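Local coordinates for protein rRNA N-glycosidase (Bougainvillea spectabilis, PDB 3CTK) that belongs to the plant ribosome-inactivating proteins and combines, in one chain, a region built on a mixed beta-sheet with a largely helical region, at residues A[35-40]-A[67-72]; A[200-205]-A[242-247]; A[213-218]-A[232-237]. All blocks are in the same frame, centred on the assembly; numbering follows the deposited sequence.

Contact 1: A[35-40]-A[67-72]; sequences PVTLQT and TDVYVV
T67 lays its CB and CG2 over two successive peptide carbonyls of the loop 35-40. CB of T67 stands 3.1 Å from O of L38, while CG2 of T67 reaches on to O of Q39 at 3.5 Å. With OG1 in the crowded position between the backbone N and the carbonyl carbon, CG2 lies anti to the carbonyl carbon, and it is this methyl that meets the loop; OG1 bonds instead to the carboxylate of D65. The O of L38 also receives a bent CA-H...O contact from CA of T67 (3.1 Å, 129° at the hydrogen), so the backbones themselves come close here.

The one conventional hydrogen bond between 35-40 and 67-72 runs the other way. T37 OG1, likewise in the crowded position (chi1 65°), donates to O of T67 over 2.9 Å. It approaches from above the carbonyl plane, 39° out of it, and is not aligned with a lone pair. The same hydroxyl takes a weak hydrogen bond from the backbone N of F246, which helps fix its rotation. Beyond it, the CG2 methyls of T37 and V69 meet loosely at 4.2 Å.

Within 67-72 the chain turns into its strand by an Asx turn: D68 OD1 accepts from N of Y70 at 3.0 Å, from above the carboxylate plane. This spans V69, whose backbone is in the left-handed region. D68 OD2 hangs 3.3 Å above one face of the Y70 ring, offset toward the rim.

The contact thus ties the loop between helix 14-25 and strand 47-53 to the lead-in of strand 70-78. That lead-in lies against helix 149-168, where R168 and S164 bond to O of D68 and O of V69, and V69 also packs on I64 of strand 59-65.

Contact 2: A[200-205]-A[242-247]; sequences DISDAI and GILKFK
The one direct hydrogen bond between 200-205 and the tail segment 242-247 is almost perfectly straight. The backbone N of K245 donates to OG of S202 across 2.9 Å with an angle of 178°. OG of S202 lies anti to its carbonyl carbon, beside the backbone N, and also bonds to O of W198 one turn earlier in the helix, so this buried hydroxyl is gripped from both its own helix and the tail.

The apolar part is made by L244 and I205, whose side chains cross at about a right angle. The two branches of L244 divide the work: CD1 sits 3.7 Å from CG2 of I205, and CD2 lies 3.8 Å from CD1 of I205. CB of L244 packs beside OG of S202 as well.

Charge and water take over toward the surface. K245 is bent at its last two torsions, which folds NZ back to form a weak hydrogen bond with O of F246 and leaves it in a long salt bridge, 3.8 Å, with OD1 of D203. A water lies between OD1 of D203, at 2.6 Å, and O of F246, at 2.8 Å, and can donate to either. D203 OD1 further touches the aliphatic CG of K247 at 3.5 Å, the two side chains crossing obliquely, while the CG of K245 lies over one face of the F246 ring.

The tail follows helix 234-237 and runs along helix 198-208. The backbone of R168, at the end of helix 149-168, bonds to the backbones of G242 and I243, and W198, at the start of helix 198-208, bonds through NE1 to O of I243.

Contact 3: A[213-218]-A[232-237]; sequences TTINPA and NKVSQI
I215 and V234 cross at about a right angle, with CG1 of I215 4.0 Å from CG2 of V234. CG1 of I215 is anti to the carbonyl carbon (chi1 -71°); with the chain extended at chi2 (178°), this carries CD1 over the K233-V234 peptide, 3.7 Å from N of V234, and on to CG2 of I237 at 4.2 Å. The same CG2 of V234 also rests against O of T213.

Backbone bonds hold these side chains in place. T214 and K233 form an antiparallel non-hydrogen-bonded pair, both side chains on one face of the ribbon, and two hydrogen bonds flank it. N of V234 donates to O of T213 at 2.9 Å, lying in the carbonyl plane. N of I215 meets O of N232, also at 2.9 Å, but from well above the plane, 63° out. CA of K233 adds a CA-H...O contact to O of T213. Past I215 the chain turns a corner at N216 and the cis-proline P217, and CB of A218 comes back to CB of N232.

This is the open end of the beta hairpin 214-222/228-233, where the second strand passes into the short, weakly bonded helix 234-237. Helix 198-208 packs on it: S208 touches V234, and K207 bonds to O of N216.

Overall arrangement
The contacts follow one another in space, 1 touching 2 and 2 touching 3. Contact 1 meets contact 2, their centres 11 Å apart, through a pair of probable backbone hydrogen bonds: N of L244 to O of P35 at 2.9 Å and N of T37 to O of L244 at 3.0 Å. Contact 3 is nested inside the loop that contact 2 closes, with centres 12 Å apart. Helix 198-208 joins these two: CB of A204 packs on CG2 of I215 at 4.0 Å, and CG2 of I201 on CG1 of I237 at 4.1 Å. Contacts 1 and 3 stay about 11 Å apart at their nearest atoms, but the disulfide C32-C212 connects the chain just before 35-40 with that just before 213-218.

Contact 1: A[35-40]-A[67-72]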
ATOM      1  N   PRO A  35       6.469  -2.103 -15.003  1.00  6.04           N
ATOM      2  CA  PRO A  35       5.010  -1.965 -15.035  1.00  6.27           C
ATOM      3  C   PRO A  35       4.630  -0.526 -14.672  1.00  6.40           C
ATOM      4  O   PRO A  35       5.382   0.158 -13.974  1.00  5.41           O
ATOM      5  CB  PRO A  35       4.540  -2.967 -13.977  1.00  8.68           C
ATOM      6  CG  PRO A  35       5.691  -3.941 -13.874  1.00 10.46           C
ATOM      7  CD  PRO A  35       6.877  -3.034 -13.943  1.00  5.37           C
ATOM      8  N   VAL A  36       3.471  -0.073 -15.148  1.00  4.63           N
ATOM      9  CA  VAL A  36       2.996   1.283 -14.880  1.00  5.00           C
ATOM     10  C   VAL A  36       1.482   1.257 -14.654  1.00  5.50           C
ATOM     11  O   VAL A  36       0.771   0.481 -15.296  1.00  6.48           O
ATOM     12  CB  VAL A  36       3.305   2.223 -16.083  1.00  5.21           C
ATOM     13  CG1 VAL A  36       2.827   3.643 -15.782  1.00  7.07           C
ATOM     14  CG2 VAL A  36       4.796   2.208 -16.391  1.00  4.64           C
ATOM     15  N   THR A  37       0.990   2.085 -13.735  1.00  5.02           N
ATOM     16  CA  THR A  37      -0.449   2.138 -13.472  1.00  6.20           C
ATOM     17  C   THR A  37      -1.128   3.060 -14.489  1.00  5.93           C
ATOM     18  O   THR A  37      -0.459   3.799 -15.210  1.00  7.34           O
ATOM     19  CB  THR A  37      -0.776   2.686 -12.053  1.00  5.49           C
ATOM     20  OG1 THR A  37      -0.352   4.051 -11.954  1.00  3.87           O
ATOM     21  CG2 THR A  37      -0.083   1.863 -10.974  1.00  4.65           C
ATOM     22  N   LEU A  38      -2.456   2.998 -14.548  1.00  6.42           N
ATOM     23  CA  LEU A  38      -3.238   3.853 -15.444  1.00  7.58           C
ATOM     24  C   LEU A  38      -3.753   5.048 -14.640  1.00  7.35           C
ATOM     25  O   LEU A  38      -4.181   4.883 -13.498  1.00  8.92           O
ATOM     26  CB  LEU A  38      -4.442   3.094 -16.007  1.00  9.83           C
ATOM     27  CG  LEU A  38      -4.289   2.240 -17.261  1.00 11.42           C
ATOM     28  CD1 LEU A  38      -5.626   1.587 -17.590  1.00 11.99           C
ATOM     29  CD2 LEU A  38      -3.831   3.113 -18.415  1.00 12.60           C
ATOM     30  N   GLN A  39      -3.723   6.241 -15.231  1.00  7.40           N
ATOM     31  CA  GLN A  39      -4.200   7.437 -14.539  1.00  6.09           C
ATOM     32  C   GLN A  39      -5.720   7.439 -14.407  1.00  6.03           C
ATOM     33  O   GLN A  39      -6.255   7.873 -13.391  1.00  6.95           O
ATOM     34  CB  GLN A  39      -3.750   8.700 -15.273  1.00  7.11           C
ATOM     35  CG  GLN A  39      -4.222   9.985 -14.603  1.00  8.85           C
ATOM     36  CD  GLN A  39      -3.610  11.225 -15.220  1.00 10.14           C
ATOM     37  OE1 GLN A  39      -3.288  11.247 -16.404  1.00 11.27           O
ATOM     38  NE2 GLN A  39      -3.465  12.272 -14.419  1.00 12.78           N
ATOM     39  N   THR A  40      -6.412   6.975 -15.443  1.00  7.45           N
ATOM     40  CA  THR A  40      -7.870   6.905 -15.406  1.00  8.65           C
ATOM     41  C   THR A  40      -8.310   5.546 -15.924  1.00  8.92           C
ATOM     42  O   THR A  40      -7.648   4.935 -16.766  1.00  9.38           O
ATOM     43  CB  THR A  40      -8.550   8.011 -16.263  1.00 10.17           C
ATOM     44  OG1 THR A  40      -8.230   7.826 -17.645  1.00 12.60           O
ATOM     45  CG2 THR A  40      -8.098   9.389 -15.813  1.00  9.82           C
ATOM     46  N   THR A  67      -5.410   3.170  -9.821  1.00  5.77           N
ATOM     47  CA  THR A  67      -4.716   4.249 -10.519  1.00  6.66           C
ATOM     48  C   THR A  67      -3.502   4.759  -9.748  1.00  6.86           C
ATOM     49  O   THR A  67      -2.507   5.166 -10.352  1.00  8.12           O
ATOM     50  CB  THR A  67      -5.665   5.443 -10.816  1.00  5.58           C
ATOM     51  OG1 THR A  67      -6.064   6.066  -9.588  1.00  7.39           O
ATOM     52  CG2 THR A  67      -6.905   4.965 -11.567  1.00  6.32           C
ATOM     53  N   ASP A  68      -3.563   4.712  -8.418  1.00  6.80           N
ATOM     54  CA  ASP A  68      -2.464   5.209  -7.595  1.00  6.71           C
ATOM     55  C   ASP A  68      -2.049   4.307  -6.432  1.00  6.22           C
ATOM     56  O   ASP A  68      -1.200   4.688  -5.623  1.00  6.59           O
ATOM     57  CB  ASP A  68      -2.822   6.597  -7.049  1.00  7.44           C
ATOM     58  CG  ASP A  68      -4.185   6.624  -6.368  1.00 10.07           C
ATOM     59  OD1 ASP A  68      -4.656   5.551  -5.936  1.00  7.58           O
ATOM     60  OD2 ASP A  68      -4.780   7.721  -6.255  1.00  9.62           O
ATOM     61  N   VAL A  69      -2.642   3.118  -6.361  1.00  5.07           N
ATOM     62  CA  VAL A  69      -2.371   2.141  -5.306  1.00  6.14           C
ATOM     63  C   VAL A  69      -2.707   2.677  -3.902  1.00  6.78           C
ATOM     64  O   VAL A  69      -2.131   2.239  -2.908  1.00  7.27           O
ATOM     65  CB  VAL A  69      -0.888   1.659  -5.329  1.00  5.44           C
ATOM     66  CG1 VAL A  69      -0.778   0.276  -4.674  1.00  5.86           C
ATOM     67  CG2 VAL A  69      -0.373   1.607  -6.760  1.00  7.93           C
ATOM     68  N   TYR A  70      -3.649   3.616  -3.822  1.00  7.75           N
ATOM     69  CA  TYR A  70      -4.067   4.172  -2.533  1.00  7.02           C
ATOM     70  C   TYR A  70      -5.125   3.285  -1.882  1.00  7.51           C
ATOM     71  O   TYR A  70      -6.075   2.869  -2.541  1.00  5.58           O
ATOM     72  CB  TYR A  70      -4.713   5.554  -2.694  1.00  9.14           C
ATOM     73  CG  TYR A  70      -3.801   6.721  -2.991  1.00 12.42           C
ATOM     74  CD1 TYR A  70      -4.301   8.027  -2.960  1.00 13.90           C
ATOM     75  CD2 TYR A  70      -2.460   6.536  -3.317  1.00 12.33           C
ATOM     76  CE1 TYR A  70      -3.492   9.116  -3.247  1.00 16.01           C
ATOM     77  CE2 TYR A  70      -1.636   7.628  -3.610  1.00 15.50           C
ATOM     78  CZ  TYR A  70      -2.163   8.912  -3.571  1.00 16.67           C
ATOM     79  OH  TYR A  70      -1.371   9.997  -3.862  1.00 19.62           O
ATOM     80  N   VAL A  71      -4.965   2.997  -0.596  1.00  5.87           N
ATOM     81  CA  VAL A  71      -5.975   2.226   0.119  1.00  5.04           C
ATOM     82  C   VAL A  71      -7.059   3.269   0.402  1.00  5.25           C
ATOM     83  O   VAL A  71      -6.748   4.373   0.853  1.00  4.72           O
ATOM     84  CB  VAL A  71      -5.423   1.661   1.448  1.00  6.83           C
ATOM     85  CG1 VAL A  71      -6.572   1.201   2.347  1.00  7.06           C
ATOM     86  CG2 VAL A  71      -4.497   0.484   1.161  1.00  5.66           C
ATOM     87  N   VAL A  72      -8.317   2.945   0.116  1.00  4.50           N
ATOM     88  CA  VAL A  72      -9.403   3.898   0.343  1.00  4.13           C
ATOM     89  C   VAL A  72     -10.343   3.492   1.479  1.00  4.49           C
ATOM     90  O   VAL A  72     -11.118   4.313   1.975  1.00  4.16           O
ATOM     91  CB  VAL A  72     -10.239   4.123  -0.947  1.00  4.10           C
ATOM     92  CG1 VAL A  72      -9.372   4.753  -2.028  1.00  5.98           C
ATOM     93  CG2 VAL A  72     -10.816   2.805  -1.435  1.00  4.30           C
TER

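Contact 2: A[200-205]-A[242-247]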
ATOM      1  N   ASP A 200       7.609  11.106  -7.520  1.00  8.87           N
ATOM      2  CA  ASP A 200       8.786  11.733  -8.112  1.00 10.38           C
ATOM      3  C   ASP A 200       9.719  10.740  -8.797  1.00  9.10           C
ATOM      4  O   ASP A 200      10.271  11.035  -9.859  1.00  7.12           O
ATOM      5  CB  ASP A 200       9.564  12.519  -7.054  1.00 15.28           C
ATOM      6  CG  ASP A 200       8.841  13.780  -6.621  1.00 20.79           C
ATOM      7  OD1 ASP A 200       7.924  14.219  -7.348  1.00 24.29           O
ATOM      8  OD2 ASP A 200       9.199  14.343  -5.565  1.00 24.76           O
ATOM      9  N   ILE A 201       9.902   9.571  -8.189  1.00  6.10           N
ATOM     10  CA  ILE A 201      10.763   8.545  -8.768  1.00  4.97           C
ATOM     11  C   ILE A 201      10.160   8.064 -10.085  1.00  5.78           C
ATOM     12  O   ILE A 201      10.873   7.856 -11.064  1.00  5.30           O
ATOM     13  CB  ILE A 201      10.927   7.333  -7.806  1.00  4.10           C
ATOM     14  CG1 ILE A 201      11.753   7.749  -6.585  1.00  5.14           C
ATOM     15  CG2 ILE A 201      11.606   6.172  -8.524  1.00  6.82           C
ATOM     16  CD1 ILE A 201      11.826   6.688  -5.497  1.00  7.85           C
ATOM     17  N   SER A 202       8.840   7.907 -10.107  1.00  3.63           N
ATOM     18  CA  SER A 202       8.145   7.444 -11.305  1.00  5.33           C
ATOM     19  C   SER A 202       8.239   8.457 -12.445  1.00  4.79           C
ATOM     20  O   SER A 202       8.477   8.086 -13.599  1.00  6.03           O
ATOM     21  CB  SER A 202       6.676   7.147 -10.982  1.00  4.14           C
ATOM     22  OG  SER A 202       6.568   6.075 -10.052  1.00  4.38           O
ATOM     23  N   ASP A 203       8.063   9.736 -12.129  1.00  5.01           N
ATOM     24  CA  ASP A 203       8.146  10.771 -13.157  1.00  6.60           C
ATOM     25  C   ASP A 203       9.563  10.855 -13.722  1.00  5.99           C
ATOM     26  O   ASP A 203       9.749  11.084 -14.917  1.00  5.79           O
ATOM     27  CB  ASP A 203       7.737  12.138 -12.594  1.00  9.97           C
ATOM     28  CG  ASP A 203       6.253  12.221 -12.272  1.00 14.15           C
ATOM     29  OD1 ASP A 203       5.449  11.557 -12.966  1.00 15.21           O
ATOM     30  OD2 ASP A 203       5.887  12.962 -11.335  1.00 16.44           O
ATOM     31  N   ALA A 204      10.558  10.670 -12.861  1.00  6.07           N
ATOM     32  CA  ALA A 204      11.955  10.721 -13.286  1.00  5.35           C
ATOM     33  C   ALA A 204      12.261   9.604 -14.279  1.00  5.45           C
ATOM     34  O   ALA A 204      12.955   9.813 -15.276  1.00  4.19           O
ATOM     35  CB  ALA A 204      12.870  10.601 -12.079  1.00  5.66           C
ATOM     36  N   ILE A 205      11.754   8.410 -13.998  1.00  4.83           N
ATOM     37  CA  ILE A 205      11.991   7.282 -14.886  1.00  5.43           C
ATOM     38  C   ILE A 205      11.269   7.508 -16.210  1.00  5.24           C
ATOM     39  O   ILE A 205      11.806   7.210 -17.272  1.00  4.48           O
ATOM     40  CB  ILE A 205      11.553   5.956 -14.221  1.00  6.80           C
ATOM     41  CG1 ILE A 205      12.442   5.703 -12.995  1.00  7.04           C
ATOM     42  CG2 ILE A 205      11.676   4.791 -15.218  1.00  6.29           C
ATOM     43  CD1 ILE A 205      12.075   4.474 -12.173  1.00  6.10           C
ATOM     44  N   GLY A 242       8.810  -1.859  -8.112  1.00  4.01           N
ATOM     45  CA  GLY A 242       7.842  -2.914  -8.363  1.00  5.77           C
ATOM     46  C   GLY A 242       6.871  -2.488  -9.456  1.00  5.24           C
ATOM     47  O   GLY A 242       6.577  -3.250 -10.379  1.00  6.84           O
ATOM     48  N   ILE A 243       6.356  -1.270  -9.338  1.00  4.24           N
ATOM     49  CA  ILE A 243       5.440  -0.714 -10.336  1.00  3.94           C
ATOM     50  C   ILE A 243       5.487   0.808 -10.214  1.00  5.28           C
ATOM     51  O   ILE A 243       5.541   1.349  -9.104  1.00  5.97           O
ATOM     52  CB  ILE A 243       3.978  -1.219 -10.148  1.00  4.68           C
ATOM     53  CG1 ILE A 243       3.084  -0.626 -11.241  1.00  4.62           C
ATOM     54  CG2 ILE A 243       3.451  -0.831  -8.775  1.00  6.42           C
ATOM     55  CD1 ILE A 243       1.697  -1.258 -11.325  1.00  4.78           C
ATOM     56  N   LEU A 244       5.493   1.486 -11.360  1.00  4.37           N
ATOM     57  CA  LEU A 244       5.559   2.945 -11.398  1.00  5.15           C
ATOM     58  C   LEU A 244       4.202   3.617 -11.511  1.00  5.04           C
ATOM     59  O   LEU A 244       3.225   3.019 -11.969  1.00  5.20           O
ATOM     60  CB  LEU A 244       6.409   3.414 -12.583  1.00  6.81           C
ATOM     61  CG  LEU A 244       7.828   2.856 -12.743  1.00  9.73           C
ATOM     62  CD1 LEU A 244       8.498   3.525 -13.934  1.00 11.45           C
ATOM     63  CD2 LEU A 244       8.629   3.093 -11.480  1.00 10.79           C
ATOM     64  N   LYS A 245       4.153   4.879 -11.098  1.00  6.17           N
ATOM     65  CA  LYS A 245       2.928   5.659 -11.187  1.00  6.74           C
ATOM     66  C   LYS A 245       2.769   6.104 -12.635  1.00  6.39           C
ATOM     67  O   LYS A 245       3.754   6.274 -13.356  1.00  6.32           O
ATOM     68  CB  LYS A 245       3.001   6.885 -10.270  1.00  6.75           C
ATOM     69  CG  LYS A 245       1.738   7.763 -10.291  1.00  9.52           C
ATOM     70  CD  LYS A 245       1.870   8.984  -9.377  1.00 13.93           C
ATOM     71  CE  LYS A 245       2.801  10.037  -9.957  1.00 16.29           C
ATOM     72  NZ  LYS A 245       2.259  10.627 -11.217  1.00 21.78           N
ATOM     73  N   PHE A 246       1.519   6.280 -13.047  1.00  6.32           N
ATOM     74  CA  PHE A 246       1.180   6.704 -14.402  1.00 10.43           C
ATOM     75  C   PHE A 246       1.886   7.995 -14.799  1.00 15.15           C
ATOM     76  O   PHE A 246       2.438   8.682 -13.935  1.00 12.43           O
ATOM     77  CB  PHE A 246      -0.329   6.939 -14.518  1.00  9.09           C
ATOM     78  CG  PHE A 246      -0.874   7.923 -13.507  1.00  8.52           C
ATOM     79  CD1 PHE A 246      -1.527   7.478 -12.357  1.00  7.48           C
ATOM     80  CD2 PHE A 246      -0.705   9.294 -13.687  1.00  8.85           C
ATOM     81  CE1 PHE A 246      -2.002   8.385 -11.398  1.00  6.99           C
ATOM     82  CE2 PHE A 246      -1.177  10.213 -12.731  1.00  7.64           C
ATOM     83  CZ  PHE A 246      -1.825   9.756 -11.583  1.00  7.81           C
ATOM     84  N   LYS A 247       1.848   8.306 -16.103  1.00 21.81           N
ATOM     85  CA  LYS A 247       2.424   9.527 -16.681  1.00 29.79           C
ATOM     86  C   LYS A 247       3.257   9.377 -17.952  1.00 33.68           C
ATOM     87  O   LYS A 247       3.768   8.313 -18.257  1.00 36.17           O
ATOM     88  CB  LYS A 247       3.276  10.254 -15.662  1.00 31.39           C
ATOM     89  CG  LYS A 247       2.580  11.423 -14.998  1.00 33.78           C
ATOM     90  CD  LYS A 247       2.165  12.449 -16.027  1.00 35.39           C
ATOM     91  CE  LYS A 247       1.730  13.731 -15.356  1.00 36.43           C
ATOM     92  NZ  LYS A 247       1.632  14.807 -16.371  1.00 38.69           N
TER
HETATM   93  O   HOH W   1       5.066   8.991 -13.033  1.00 19.77           O

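Contact 3: A[213-218]-A[232-237]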
ATOM      1  N   THR A 213      18.486   5.598 -19.533  1.00  8.16           N
ATOM      2  CA  THR A 213      19.790   5.548 -18.901  1.00  7.30           C
ATOM      3  C   THR A 213      19.895   6.730 -17.949  1.00  8.18           C
ATOM      4  O   THR A 213      19.689   6.589 -16.744  1.00 10.40           O
ATOM      5  CB  THR A 213      20.945   5.602 -19.931  1.00  8.60           C
ATOM      6  OG1 THR A 213      20.790   6.745 -20.777  1.00  9.64           O
ATOM      7  CG2 THR A 213      20.956   4.342 -20.782  1.00  9.74           C
ATOM      8  N   THR A 214      20.179   7.902 -18.498  1.00  7.63           N
ATOM      9  CA  THR A 214      20.337   9.111 -17.697  1.00  9.46           C
ATOM     10  C   THR A 214      19.062   9.673 -17.068  1.00  7.28           C
ATOM     11  O   THR A 214      18.017   9.766 -17.716  1.00  6.81           O
ATOM     12  CB  THR A 214      20.988  10.226 -18.539  1.00 10.60           C
ATOM     13  OG1 THR A 214      22.247   9.762 -19.039  1.00 15.30           O
ATOM     14  CG2 THR A 214      21.222  11.475 -17.694  1.00 12.88           C
ATOM     15  N   ILE A 215      19.174  10.047 -15.795  1.00  7.89           N
ATOM     16  CA  ILE A 215      18.079  10.653 -15.035  1.00  6.52           C
ATOM     17  C   ILE A 215      18.580  12.038 -14.632  1.00  6.16           C
ATOM     18  O   ILE A 215      19.481  12.158 -13.797  1.00  6.53           O
ATOM     19  CB  ILE A 215      17.744   9.852 -13.746  1.00  6.34           C
ATOM     20  CG1 ILE A 215      17.062   8.530 -14.111  1.00  5.09           C
ATOM     21  CG2 ILE A 215      16.833  10.685 -12.837  1.00  6.92           C
ATOM     22  CD1 ILE A 215      16.725   7.652 -12.908  1.00  5.24           C
ATOM     23  N   ASN A 216      18.009  13.075 -15.238  1.00  5.79           N
ATOM     24  CA  ASN A 216      18.417  14.448 -14.953  1.00  6.31           C
ATOM     25  C   ASN A 216      17.226  15.405 -14.991  1.00  6.53           C
ATOM     26  O   ASN A 216      16.462  15.404 -15.952  1.00  6.66           O
ATOM     27  CB  ASN A 216      19.460  14.895 -15.982  1.00  6.17           C
ATOM     28  CG  ASN A 216      20.086  16.224 -15.631  1.00  5.37           C
ATOM     29  OD1 ASN A 216      20.679  16.377 -14.567  1.00  5.90           O
ATOM     30  ND2 ASN A 216      19.961  17.193 -16.527  1.00  8.28           N
ATOM     31  N   PRO A 217      17.042  16.228 -13.940  1.00  7.51           N
ATOM     32  CA  PRO A 217      17.846  16.348 -12.716  1.00  6.73           C
ATOM     33  C   PRO A 217      17.867  15.031 -11.953  1.00  7.19           C
ATOM     34  O   PRO A 217      16.965  14.206 -12.102  1.00  7.24           O
ATOM     35  CB  PRO A 217      17.123  17.437 -11.926  1.00  7.48           C
ATOM     36  CG  PRO A 217      16.487  18.269 -12.998  1.00 11.15           C
ATOM     37  CD  PRO A 217      15.953  17.221 -13.935  1.00  9.32           C
ATOM     38  N   ALA A 218      18.887  14.847 -11.123  1.00  6.89           N
ATOM     39  CA  ALA A 218      19.029  13.620 -10.350  1.00  7.87           C
ATOM     40  C   ALA A 218      18.044  13.508  -9.187  1.00  8.07           C
ATOM     41  O   ALA A 218      17.579  14.510  -8.649  1.00 10.61           O
ATOM     42  CB  ALA A 218      20.457  13.515  -9.823  1.00  8.05           C
ATOM     43  N   ASN A 232      21.244   9.092 -10.658  1.00  8.15           N
ATOM     44  CA  ASN A 232      21.235   9.745 -11.962  1.00  7.91           C
ATOM     45  C   ASN A 232      21.205   8.722 -13.095  1.00  8.05           C
ATOM     46  O   ASN A 232      21.438   9.056 -14.257  1.00  7.96           O
ATOM     47  CB  ASN A 232      22.447  10.675 -12.126  1.00  9.45           C
ATOM     48  CG  ASN A 232      23.772   9.979 -11.869  1.00 10.55           C
ATOM     49  OD1 ASN A 232      23.907   8.770 -12.052  1.00  9.39           O
ATOM     50  ND2 ASN A 232      24.769  10.755 -11.464  1.00 14.17           N
ATOM     51  N   LYS A 233      20.908   7.474 -12.747  1.00  9.60           N
ATOM     52  CA  LYS A 233      20.834   6.390 -13.721  1.00 11.14           C
ATOM     53  C   LYS A 233      19.712   5.416 -13.387  1.00  9.55           C
ATOM     54  O   LYS A 233      19.559   5.001 -12.243  1.00  8.41           O
ATOM     55  CB  LYS A 233      22.167   5.645 -13.779  1.00 13.77           C
ATOM     56  CG  LYS A 233      23.147   6.227 -14.782  1.00 20.98           C
ATOM     57  CD  LYS A 233      24.568   5.709 -14.583  1.00 25.55           C
ATOM     58  CE  LYS A 233      24.616   4.224 -14.238  1.00 29.05           C
ATOM     59  NZ  LYS A 233      24.260   3.970 -12.806  1.00 31.93           N
ATOM     60  N   VAL A 234      18.927   5.055 -14.397  1.00  9.79           N
ATOM     61  CA  VAL A 234      17.817   4.134 -14.203  1.00  9.60           C
ATOM     62  C   VAL A 234      18.277   2.830 -13.555  1.00  9.78           C
ATOM     63  O   VAL A 234      17.610   2.308 -12.666  1.00  8.96           O
ATOM     64  CB  VAL A 234      17.120   3.805 -15.546  1.00  9.23           C
ATOM     65  CG1 VAL A 234      16.010   2.788 -15.320  1.00 10.83           C
ATOM     66  CG2 VAL A 234      16.548   5.074 -16.159  1.00  8.75           C
ATOM     67  N   SER A 235      19.424   2.316 -13.991  1.00 10.13           N
ATOM     68  CA  SER A 235      19.956   1.060 -13.457  1.00 10.42           C
ATOM     69  C   SER A 235      20.218   1.090 -11.954  1.00 10.53           C
ATOM     70  O   SER A 235      20.295   0.042 -11.306  1.00 10.73           O
ATOM     71  CB  SER A 235      21.246   0.679 -14.191  1.00 11.16           C
ATOM     72  OG  SER A 235      22.245   1.672 -14.033  1.00 12.31           O
ATOM     73  N   GLN A 236      20.351   2.287 -11.398  1.00  9.55           N
ATOM     74  CA  GLN A 236      20.603   2.434  -9.972  1.00 10.51           C
ATOM     75  C   GLN A 236      19.342   2.265  -9.130  1.00 10.37           C
ATOM     76  O   GLN A 236      19.405   1.818  -7.985  1.00 11.21           O
ATOM     77  CB  GLN A 236      21.213   3.809  -9.691  1.00 12.32           C
ATOM     78  CG  GLN A 236      22.593   3.998 -10.295  1.00 14.92           C
ATOM     79  CD  GLN A 236      23.047   5.446 -10.302  1.00 18.10           C
ATOM     80  OE1 GLN A 236      24.192   5.745 -10.643  1.00 23.49           O
ATOM     81  NE2 GLN A 236      22.151   6.353  -9.939  1.00 14.12           N
ATOM     82  N   ILE A 237      18.194   2.604  -9.700  1.00  8.95           N
ATOM     83  CA  ILE A 237      16.945   2.535  -8.953  1.00  8.67           C
ATOM     84  C   ILE A 237      15.944   1.488  -9.460  1.00  8.79           C
ATOM     85  O   ILE A 237      15.061   1.057  -8.720  1.00  7.24           O
ATOM     86  CB  ILE A 237      16.288   3.952  -8.921  1.00  7.66           C
ATOM     87  CG1 ILE A 237      14.994   3.935  -8.104  1.00 10.61           C
ATOM     88  CG2 ILE A 237      16.037   4.441 -10.333  1.00  7.80           C
ATOM     89  CD1 ILE A 237      15.208   3.742  -6.621  1.00 10.50           C
TER